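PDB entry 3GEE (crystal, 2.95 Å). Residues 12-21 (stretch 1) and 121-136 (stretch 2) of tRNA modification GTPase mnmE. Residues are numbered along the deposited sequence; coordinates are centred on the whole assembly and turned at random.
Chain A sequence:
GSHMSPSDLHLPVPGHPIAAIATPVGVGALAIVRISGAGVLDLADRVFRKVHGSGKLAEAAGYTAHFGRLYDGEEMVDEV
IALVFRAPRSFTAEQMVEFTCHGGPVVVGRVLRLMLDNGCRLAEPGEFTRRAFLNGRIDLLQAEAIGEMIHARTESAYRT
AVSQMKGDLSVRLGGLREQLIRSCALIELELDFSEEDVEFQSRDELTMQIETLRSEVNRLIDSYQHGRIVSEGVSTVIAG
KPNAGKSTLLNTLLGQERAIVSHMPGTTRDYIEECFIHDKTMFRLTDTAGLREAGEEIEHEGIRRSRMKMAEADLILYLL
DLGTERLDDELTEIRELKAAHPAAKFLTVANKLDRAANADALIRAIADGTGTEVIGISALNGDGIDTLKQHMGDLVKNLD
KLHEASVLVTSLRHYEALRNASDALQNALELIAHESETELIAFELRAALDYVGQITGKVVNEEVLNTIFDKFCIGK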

# COMPACT_ATOMS: atom_id res chain seq x y z
N PRO A 12 -32.09 -12.56 2.30
CA PRO A 12 -30.73 -12.10 2.00
C PRO A 12 -30.24 -11.01 2.97
O PRO A 12 -29.46 -10.15 2.57
N VAL A 13 -30.67 -11.11 4.23
CA VAL A 13 -30.38 -10.13 5.30
C VAL A 13 -29.02 -9.42 5.23
O VAL A 13 -27.97 -10.06 5.27
N PRO A 14 -29.04 -8.07 5.13
CA PRO A 14 -27.79 -7.31 5.15
C PRO A 14 -27.21 -7.21 6.55
O PRO A 14 -27.95 -7.24 7.53
N GLY A 15 -25.88 -7.08 6.65
CA GLY A 15 -25.21 -6.94 7.94
C GLY A 15 -25.11 -5.49 8.38
O GLY A 15 -25.57 -4.59 7.67
N HIS A 16 -24.51 -5.26 9.55
CA HIS A 16 -24.21 -3.91 10.00
C HIS A 16 -23.33 -3.20 8.96
O HIS A 16 -22.42 -3.82 8.40
N PRO A 17 -23.61 -1.92 8.67
CA PRO A 17 -22.69 -1.21 7.78
C PRO A 17 -21.28 -1.20 8.36
O PRO A 17 -21.10 -0.87 9.54
N ILE A 18 -20.31 -1.61 7.55
CA ILE A 18 -18.93 -1.67 7.98
C ILE A 18 -18.06 -0.96 6.96
O ILE A 18 -18.36 -0.98 5.77
N ALA A 19 -16.99 -0.33 7.44
CA ALA A 19 -16.04 0.39 6.59
C ALA A 19 -14.62 -0.10 6.84
O ALA A 19 -14.32 -0.61 7.93
N ALA A 20 -13.75 0.06 5.84
CA ALA A 20 -12.36 -0.36 5.92
C ALA A 20 -11.53 0.21 4.77
O ALA A 20 -12.02 0.34 3.65
N ILE A 21 -10.28 0.54 5.06
CA ILE A 21 -9.28 0.83 4.04
C ILE A 21 -9.04 -0.51 3.36
O ILE A 21 -8.81 -1.50 4.04
N ARG A 121 -19.33 0.92 11.17
CA ARG A 121 -18.40 0.43 12.17
C ARG A 121 -17.15 -0.07 11.44
O ARG A 121 -17.20 -0.32 10.24
N LEU A 122 -16.03 -0.20 12.15
CA LEU A 122 -14.81 -0.70 11.52
C LEU A 122 -14.98 -2.19 11.28
O LEU A 122 -15.49 -2.90 12.13
N ALA A 123 -14.57 -2.64 10.11
CA ALA A 123 -14.72 -4.04 9.72
C ALA A 123 -13.80 -4.95 10.52
O ALA A 123 -12.64 -4.61 10.76
N GLU A 124 -14.31 -6.10 10.94
CA GLU A 124 -13.49 -7.14 11.53
C GLU A 124 -12.60 -7.73 10.43
O GLU A 124 -12.85 -7.47 9.26
N PRO A 125 -11.57 -8.50 10.80
CA PRO A 125 -10.71 -8.96 9.71
C PRO A 125 -11.40 -10.04 8.88
O PRO A 125 -12.07 -10.92 9.43
N GLY A 126 -11.28 -9.93 7.55
CA GLY A 126 -11.90 -10.88 6.63
C GLY A 126 -13.42 -10.85 6.56
O GLY A 126 -14.02 -11.70 5.90
N GLU A 127 -14.05 -9.88 7.21
CA GLU A 127 -15.51 -9.82 7.28
C GLU A 127 -16.18 -9.70 5.91
O GLU A 127 -17.25 -10.27 5.69
N PHE A 128 -15.55 -8.96 5.00
CA PHE A 128 -16.09 -8.81 3.66
C PHE A 128 -16.21 -10.15 2.95
O PHE A 128 -17.28 -10.48 2.43
N THR A 129 -15.14 -10.93 2.96
CA THR A 129 -15.17 -12.24 2.32
C THR A 129 -16.07 -13.19 3.10
O THR A 129 -16.75 -14.03 2.52
N ARG A 130 -16.07 -13.04 4.42
CA ARG A 130 -16.96 -13.81 5.28
C ARG A 130 -18.42 -13.61 4.85
O ARG A 130 -19.20 -14.57 4.78
N ARG A 131 -18.78 -12.36 4.56
CA ARG A 131 -20.13 -12.05 4.12
C ARG A 131 -20.40 -12.62 2.75
O ARG A 131 -21.50 -13.12 2.48
N ALA A 132 -19.39 -12.58 1.88
CA ALA A 132 -19.51 -13.13 0.53
C ALA A 132 -19.81 -14.63 0.60
O ALA A 132 -20.59 -15.16 -0.20
N PHE A 133 -19.18 -15.31 1.56
CA PHE A 133 -19.43 -16.73 1.76
C PHE A 133 -20.79 -16.98 2.40
O PHE A 133 -21.53 -17.86 1.97
N LEU A 134 -21.10 -16.21 3.45
CA LEU A 134 -22.35 -16.36 4.18
C LEU A 134 -23.58 -16.08 3.31
O LEU A 134 -24.60 -16.76 3.43
N ASN A 135 -23.46 -15.10 2.42
CA ASN A 135 -24.50 -14.83 1.43
C ASN A 135 -24.50 -15.82 0.27
O ASN A 135 -25.34 -15.75 -0.62
N GLY A 136 -23.53 -16.74 0.27
CA GLY A 136 -23.50 -17.83 -0.70
C GLY A 136 -23.01 -17.48 -2.09
O GLY A 136 -23.07 -18.31 -3.00

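A short parallel strand pairing often serves as a platform on which one side chain organises a whole cluster, and this pair of stretches from a tRNA modification GTPase illustrates the principle. The backbone sets the register: Arg121 N donates to Pro17 O at 3.0 Å, Ala19 N to Arg121 O at 2.8 Å, and Ala123 N to Ala19 O at 3.0 Å. Ile18 and Arg121 consequently project from the same face of the sheet, while Ala19 and Leu122 occupy the other.

Ile18 is the hub. Its p, t rotamer (chi1 53°, chi2 176°) extends CD1 over one face of the Phe128 ring, 4.2 Å from the ring centroid, in a CH-pi contact. The same CD1 lies 4.1 Å from Ala123 CB. Phe128, with chi1 m, has a CA-to-CB bond sideways to the first stretch, yet its ring comes nearer to the strand, where its edge meets Ala20: CE2 of Phe128 is 3.8 Å from CB of Ala20.

Around this apolar centre the charged side chains use their length. Arg131 is almost fully extended beyond an m chi1, with chi2 to chi4 all near 180°, and this carries its guanidinium from the helix to the loop before the strand. There NH2 of Arg131 donates to His16 O at 2.7 Å, supplemented by a weak bond from NH1. Gly15 CA covers one guanidinium face and Ile18 CD1 the opposite one; a CB on Gly15 would clash with Arg131 NH2.

Glu127, t at chi1 and chi2, pairs with both arginines: its OE2 forms salt bridges with Arg121 NH1 at 3.3 Å and Arg131 NH2 at 3.6 Å, while its OE1 accepts from Glu124 N at 3.1 Å. Arg121 bends through off-well chi1 to chi3 angles, and His16 CB rests over one face of its guanidinium. The t rotamer of His16 lets ND1 donate to Pro17 O at 2.8 Å.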

# COMPACT_ATOMS: atom_id res chain seq x y z
CB PRO A 12 -30.87 -11.54 0.58
CG PRO A 12 -31.93 -12.39 -0.05
CD PRO A 12 -32.83 -12.90 1.08
CB VAL A 13 -30.46 -10.80 6.69
CG1 VAL A 13 -30.59 -9.74 7.78
CG2 VAL A 13 -31.60 -11.79 6.77
CB PRO A 14 -28.20 -5.94 4.64
CG PRO A 14 -29.63 -5.81 5.00
CD PRO A 14 -30.21 -7.20 4.98
CB HIS A 16 -23.50 -3.94 11.36
CG HIS A 16 -23.50 -2.62 12.07
ND1 HIS A 16 -22.82 -1.52 11.61
CD2 HIS A 16 -24.11 -2.24 13.22
CE1 HIS A 16 -23.02 -0.51 12.44
NE2 HIS A 16 -23.79 -0.92 13.43
CB PRO A 17 -23.27 0.21 7.72
CG PRO A 17 -24.18 0.32 8.90
CD PRO A 17 -24.72 -1.06 9.10
CB ILE A 18 -18.43 -3.12 8.17
CG1 ILE A 18 -18.70 -3.95 6.91
CG2 ILE A 18 -19.09 -3.75 9.39
CD1 ILE A 18 -18.15 -5.36 6.98
CB ALA A 19 -16.14 1.89 6.84
CB ALA A 20 -12.27 -1.86 5.92
CB ILE A 21 -7.95 1.29 4.68
CG1 ILE A 21 -8.20 2.25 5.86
CG2 ILE A 21 -7.01 1.83 3.63
CD1 ILE A 21 -8.02 3.72 5.57
CB ARG A 121 -19.02 -0.69 13.01
CG ARG A 121 -18.72 -2.08 12.50
CD ARG A 121 -18.59 -3.06 13.63
NE ARG A 121 -19.80 -3.86 13.79
CZ ARG A 121 -20.05 -4.98 13.11
NH1 ARG A 121 -19.18 -5.43 12.21
NH2 ARG A 121 -21.19 -5.64 13.34
CB LEU A 122 -13.58 -0.39 12.40
CG LEU A 122 -12.14 -0.37 11.85
CD1 LEU A 122 -11.49 -1.73 11.95
CD2 LEU A 122 -12.05 0.18 10.44
CB ALA A 123 -14.46 -4.21 8.24
CB GLU A 124 -14.37 -8.23 12.16
CG GLU A 124 -15.19 -7.76 13.36
CD GLU A 124 -15.69 -8.91 14.22
OE1 GLU A 124 -16.63 -8.69 15.02
OE2 GLU A 124 -15.13 -10.03 14.11
CB PRO A 125 -9.48 -9.53 10.43
CG PRO A 125 -9.64 -9.15 11.88
CD PRO A 125 -11.11 -9.00 12.10
CB GLU A 127 -15.97 -8.69 8.21
CG GLU A 127 -17.47 -8.70 8.45
CD GLU A 127 -17.90 -7.80 9.59
OE1 GLU A 127 -17.11 -6.90 9.97
OE2 GLU A 127 -19.04 -7.99 10.09
CB PHE A 128 -15.25 -7.84 2.83
CG PHE A 128 -15.36 -6.42 3.28
CD1 PHE A 128 -16.38 -5.60 2.81
CD2 PHE A 128 -14.44 -5.88 4.18
CE1 PHE A 128 -16.48 -4.27 3.23
CE2 PHE A 128 -14.54 -4.55 4.60
CZ PHE A 128 -15.56 -3.75 4.13
CB THR A 129 -13.76 -12.85 2.16
OG1 THR A 129 -12.92 -11.93 1.44
CG2 THR A 129 -13.84 -14.15 1.39
CB ARG A 130 -16.79 -13.38 6.74
CG ARG A 130 -17.50 -14.26 7.72
CD ARG A 130 -17.67 -13.55 9.03
NE ARG A 130 -17.43 -14.46 10.14
CZ ARG A 130 -16.25 -14.62 10.74
NH1 ARG A 130 -15.20 -13.91 10.35
NH2 ARG A 130 -16.13 -15.49 11.74
CB ARG A 131 -20.39 -10.54 4.15
CG ARG A 131 -20.66 -10.02 5.53
CD ARG A 131 -20.82 -8.52 5.53
NE ARG A 131 -21.15 -8.04 6.86
CZ ARG A 131 -21.46 -6.77 7.13
NH1 ARG A 131 -21.49 -5.87 6.17
NH2 ARG A 131 -21.76 -6.42 8.38
CB ALA A 132 -18.25 -12.88 -0.26
CB PHE A 133 -18.32 -17.37 2.61
CG PHE A 133 -18.71 -18.70 3.17
CD1 PHE A 133 -18.75 -19.84 2.37
CD2 PHE A 133 -19.07 -18.82 4.51
CE1 PHE A 133 -19.13 -21.07 2.89
CE2 PHE A 133 -19.45 -20.05 5.03
CZ PHE A 133 -19.48 -21.18 4.22
CB LEU A 134 -22.35 -15.46 5.42
CG LEU A 134 -22.05 -16.04 6.81
CD1 LEU A 134 -21.21 -17.31 6.77
CD2 LEU A 134 -21.40 -14.99 7.70
CB ASN A 135 -24.38 -13.41 0.89
CG ASN A 135 -24.76 -12.37 1.92
OD1 ASN A 135 -25.39 -12.67 2.93
ND2 ASN A 135 -24.39 -11.12 1.66